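Local coordinates for protein exopolyphosphatase (Cytophaga hutchinsonii, PDB 3MDQ) that probably hydrolyses inorganic polyphosphate from its chain ends to release orthophosphate, as an exopolyphosphatase of the Ppx/GppA family in the actin-like ATPase clan, at residues R246-L251 against L279-L284. Numbering follows the deposited sequence.
Sequences RLRKQL and LIEHVL
Arg248 and Glu281 carry the contact between helices 241-253 and 267-286; their CA atoms, 8.1 Å apart, are the nearest across the two segments, and just 84 Å² is buried in all. Along 279-284, Ile280 comes first and shows how the helix is seated: its side chain meets Met136 and Ile138 of strand 133-138, Phe214 of helix 212-225 and Phe244. Glu281 follows with its CA–CB bond toward the other helix. Its CG is anti to the backbone N (chi1 174°), and a bend at chi2 (76°) turns the carboxylate across the end of Arg248, whose own chain bends at chi3. Glu281 was modelled in two conformers; in this one OE1 lies 3.5 Å from Arg248 CD and 3.6 Å from Arg248 NE, the latter a long salt bridge, doubtful as a permanent feature. OE2 of Glu281 sits over one face of the guanidinium, 4.0 Å from Arg248 NE, with the two planes turned 42° apart; no hydrogen bond joins the pair. Instead, NE of Arg248 is hydrogen-bonded to OD1 of Asn245, one turn earlier on its own helix. Farther along, Val283 packs on Leu134 and Met136, so that with Ile280 it seats helix 267-286 against the six-stranded mixed sheet, whereas Leu284 reaches Phe244, which also touches Glu281. Both charged residues are partly exposed, so this surface link between the helices is a weak attraction, probably screened by solvent, in this conformer.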
ATOM      1  N   ARG A 246      19.243  -8.497  -5.596  1.00  9.81           N
ATOM      2  CA  ARG A 246      19.854  -8.966  -4.358  1.00 10.45           C
ATOM      3  C   ARG A 246      18.801  -9.181  -3.281  1.00 10.37           C
ATOM      4  O   ARG A 246      18.801 -10.228  -2.599  1.00 11.63           O
ATOM      5  CB  ARG A 246      20.914  -7.983  -3.839  1.00 12.68           C
ATOM      6  CG  ARG A 246      21.722  -8.498  -2.634  1.00 16.56           C
ATOM      7  CD  ARG A 246      22.447  -7.372  -1.888  1.00 18.33           C
ATOM      8  NE  ARG A 246      21.535  -6.583  -1.047  1.00 23.21           N
ATOM      9  CZ  ARG A 246      21.060  -5.366  -1.335  1.00 23.83           C
ATOM     10  NH1 ARG A 246      21.408  -4.708  -2.435  1.00 23.11           N
ATOM     11  NH2 ARG A 246      20.240  -4.782  -0.480  1.00 26.46           N
ATOM     12  N   LEU A 247      17.889  -8.223  -3.154  1.00 10.00           N
ATOM     13  CA  LEU A 247      16.845  -8.335  -2.153  1.00 10.55           C
ATOM     14  C   LEU A 247      15.917  -9.480  -2.483  1.00 10.92           C
ATOM     15  O   LEU A 247      15.485 -10.196  -1.574  1.00 11.28           O
ATOM     16  CB  LEU A 247      16.043  -7.032  -2.089  1.00 10.80           C
ATOM     17  CG  LEU A 247      16.792  -5.816  -1.536  1.00 11.43           C
ATOM     18  CD1 LEU A 247      16.085  -4.458  -1.888  1.00 15.49           C
ATOM     19  CD2 LEU A 247      17.000  -6.025  -0.007  1.00 16.56           C
ATOM     20  N   ARG A 248      15.605  -9.661  -3.751  1.00 11.26           N
ATOM     21  CA  ARG A 248      14.733 -10.745  -4.193  1.00 11.33           C
ATOM     22  C   ARG A 248      15.349 -12.096  -3.832  1.00 11.64           C
ATOM     23  O   ARG A 248      14.678 -12.962  -3.251  1.00 10.53           O
ATOM     24  CB  ARG A 248      14.471 -10.646  -5.691  1.00 12.02           C
ATOM     25  CG  ARG A 248      13.692 -11.819  -6.275  1.00 18.49           C
ATOM     26  CD  ARG A 248      13.576 -11.721  -7.800  1.00 18.78           C
ATOM     27  NE  ARG A 248      14.843 -11.878  -8.491  1.00 23.53           N
ATOM     28  CZ  ARG A 248      15.510 -13.023  -8.633  1.00 31.00           C
ATOM     29  NH1 ARG A 248      15.028 -14.149  -8.137  1.00 40.48           N
ATOM     30  NH2 ARG A 248      16.669 -13.038  -9.280  1.00 42.18           N
ATOM     31  N   LYS A 249      16.618 -12.257  -4.140  1.00 11.64           N
ATOM     32  CA  LYS A 249      17.276 -13.543  -3.884  1.00 11.84           C
ATOM     33  C   LYS A 249      17.292 -13.802  -2.368  1.00 11.62           C
ATOM     34  O   LYS A 249      16.994 -14.926  -1.901  1.00 12.19           O
ATOM     35  CB  LYS A 249      18.683 -13.567  -4.480  1.00 12.26           C
ATOM     36  CG  LYS A 249      18.691 -13.731  -5.950  1.00 19.73           C
ATOM     37  CD  LYS A 249      20.133 -13.563  -6.461  1.00 29.73           C
ATOM     38  CE  LYS A 249      20.265 -13.787  -7.954  1.00 41.98           C
ATOM     39  NZ  LYS A 249      21.577 -13.257  -8.458  1.00 40.67           N
ATOM     40  N   GLN A 250      17.593 -12.765  -1.597  1.00 10.02           N
ATOM     41  CA  GLN A 250      17.641 -12.865  -0.124  1.00 12.33           C
ATOM     42  C   GLN A 250      16.267 -13.273   0.432  1.00 11.25           C
ATOM     43  O   GLN A 250      16.155 -14.221   1.208  1.00 11.24           O
ATOM     44  CB  GLN A 250      18.126 -11.544   0.504  1.00 11.75           C
ATOM     45  CG  GLN A 250      18.002 -11.515   2.005  1.00 17.41           C
ATOM     46  CD  GLN A 250      18.299 -10.170   2.623  1.00 25.90           C
ATOM     47  OE1 GLN A 250      18.747  -9.247   1.939  1.00 23.62           O
ATOM     48  NE2 GLN A 250      18.029 -10.049   3.922  1.00 24.03           N
ATOM     49  N   LEU A 251      15.207 -12.602  -0.006  1.00 10.89           N
ATOM     50  CA  LEU A 251      13.899 -12.866   0.579  1.00  9.61           C
ATOM     51  C   LEU A 251      13.306 -14.192   0.084  1.00  9.86           C
ATOM     52  O   LEU A 251      12.665 -14.885   0.862  1.00 11.14           O
ATOM     53  CB  LEU A 251      12.970 -11.684   0.284  1.00 10.79           C
ATOM     54  CG  LEU A 251      13.334 -10.437   1.061  1.00 11.21           C
ATOM     55  CD1 LEU A 251      12.604  -9.178   0.485  1.00 13.62           C
ATOM     56  CD2 LEU A 251      13.023 -10.569   2.555  1.00 15.52           C
ATOM     57  N   LEU A 279       5.585 -10.953  -7.146  1.00  8.94           N
ATOM     58  CA  LEU A 279       4.717 -10.090  -7.989  1.00  9.66           C
ATOM     59  C   LEU A 279       5.505  -8.950  -8.603  1.00  8.15           C
ATOM     60  O   LEU A 279       5.337  -8.640  -9.779  1.00  9.16           O
ATOM     61  CB  LEU A 279       3.529  -9.544  -7.185  1.00  8.16           C
ATOM     62  CG  LEU A 279       2.561  -8.636  -7.916  1.00 10.46           C
ATOM     63  CD1 LEU A 279       2.009  -9.355  -9.155  1.00 11.09           C
ATOM     64  CD2 LEU A 279       1.444  -8.176  -6.978  1.00 11.57           C
ATOM     65  N   ILE A 280       6.380  -8.331  -7.831  1.00  8.75           N
ATOM     66  CA  ILE A 280       7.202  -7.231  -8.359  1.00  8.56           C
ATOM     67  C   ILE A 280       8.103  -7.741  -9.499  1.00  8.95           C
ATOM     68  O   ILE A 280       8.188  -7.098 -10.566  1.00  9.98           O
ATOM     69  CB  ILE A 280       8.068  -6.564  -7.255  1.00  8.64           C
ATOM     70  CG1 ILE A 280       7.194  -5.956  -6.167  1.00 11.62           C
ATOM     71  CG2 ILE A 280       8.946  -5.439  -7.885  1.00 10.23           C
ATOM     72  CD1 ILE A 280       7.996  -5.555  -4.866  1.00 11.64           C
ATOM     73  N   GLU A 281       8.738  -8.889  -9.289  0.50  9.41           N
ATOM     74  CA  GLU A 281       9.573  -9.487 -10.320  0.50  9.07           C
ATOM     75  C   GLU A 281       8.717  -9.716 -11.572  0.50  9.52           C
ATOM     76  O   GLU A 281       9.124  -9.341 -12.677  0.50  9.25           O
ATOM     77  CB  GLU A 281      10.236 -10.771  -9.815  0.50  9.96           C
ATOM     78  CG  GLU A 281      11.011 -11.544 -10.860  0.50 10.07           C
ATOM     79  CD  GLU A 281      12.338 -10.959 -11.220  0.50 16.26           C
ATOM     80  OE1 GLU A 281      12.722  -9.909 -10.691  0.50 13.33           O
ATOM     81  OE2 GLU A 281      13.019 -11.580 -12.063  0.50 24.07           O
ATOM     82  N   HIS A 282       7.520 -10.284 -11.392  1.00 10.15           N
ATOM     83  CA  HIS A 282       6.637 -10.561 -12.513  1.00  9.95           C
ATOM     84  C   HIS A 282       6.372  -9.302 -13.312  1.00 10.54           C
ATOM     85  O   HIS A 282       6.457  -9.297 -14.546  1.00 12.31           O
ATOM     86  CB  HIS A 282       5.329 -11.133 -11.985  1.00  9.82           C
ATOM     87  CG  HIS A 282       4.460 -11.710 -13.046  1.00 13.61           C
ATOM     88  ND1 HIS A 282       4.468 -13.048 -13.343  1.00 15.18           N
ATOM     89  CD2 HIS A 282       3.551 -11.138 -13.866  1.00 14.19           C
ATOM     90  CE1 HIS A 282       3.624 -13.276 -14.339  1.00 14.16           C
ATOM     91  NE2 HIS A 282       3.067 -12.137 -14.689  1.00 13.68           N
ATOM     92  N   VAL A 283       6.058  -8.217 -12.608  1.00  9.95           N
ATOM     93  CA  VAL A 283       5.771  -6.923 -13.268  1.00 11.81           C
ATOM     94  C   VAL A 283       7.011  -6.334 -13.954  1.00 13.09           C
ATOM     95  O   VAL A 283       6.940  -5.830 -15.072  1.00 11.40           O
ATOM     96  CB  VAL A 283       5.132  -5.926 -12.270  1.00 11.08           C
ATOM     97  CG1 VAL A 283       4.939  -4.525 -12.936  1.00 12.23           C
ATOM     98  CG2 VAL A 283       3.797  -6.481 -11.773  1.00 13.24           C
ATOM     99  N   LEU A 284       8.161  -6.449 -13.308  1.00 11.94           N
ATOM    100  CA  LEU A 284       9.431  -6.014 -13.905  1.00 15.09           C
ATOM    101  C   LEU A 284       9.725  -6.637 -15.232  1.00 16.05           C
ATOM    102  O   LEU A 284      10.268  -5.958 -16.136  1.00 19.98           O
ATOM    103  CB  LEU A 284      10.619  -6.338 -12.997  1.00 17.03           C
ATOM    104  CG  LEU A 284      10.970  -5.285 -12.007  1.00 20.17           C
ATOM    105  CD1 LEU A 284      12.083  -5.858 -11.125  1.00 24.60           C
ATOM    106  CD2 LEU A 284      11.450  -3.977 -12.728  1.00 19.47           C
TER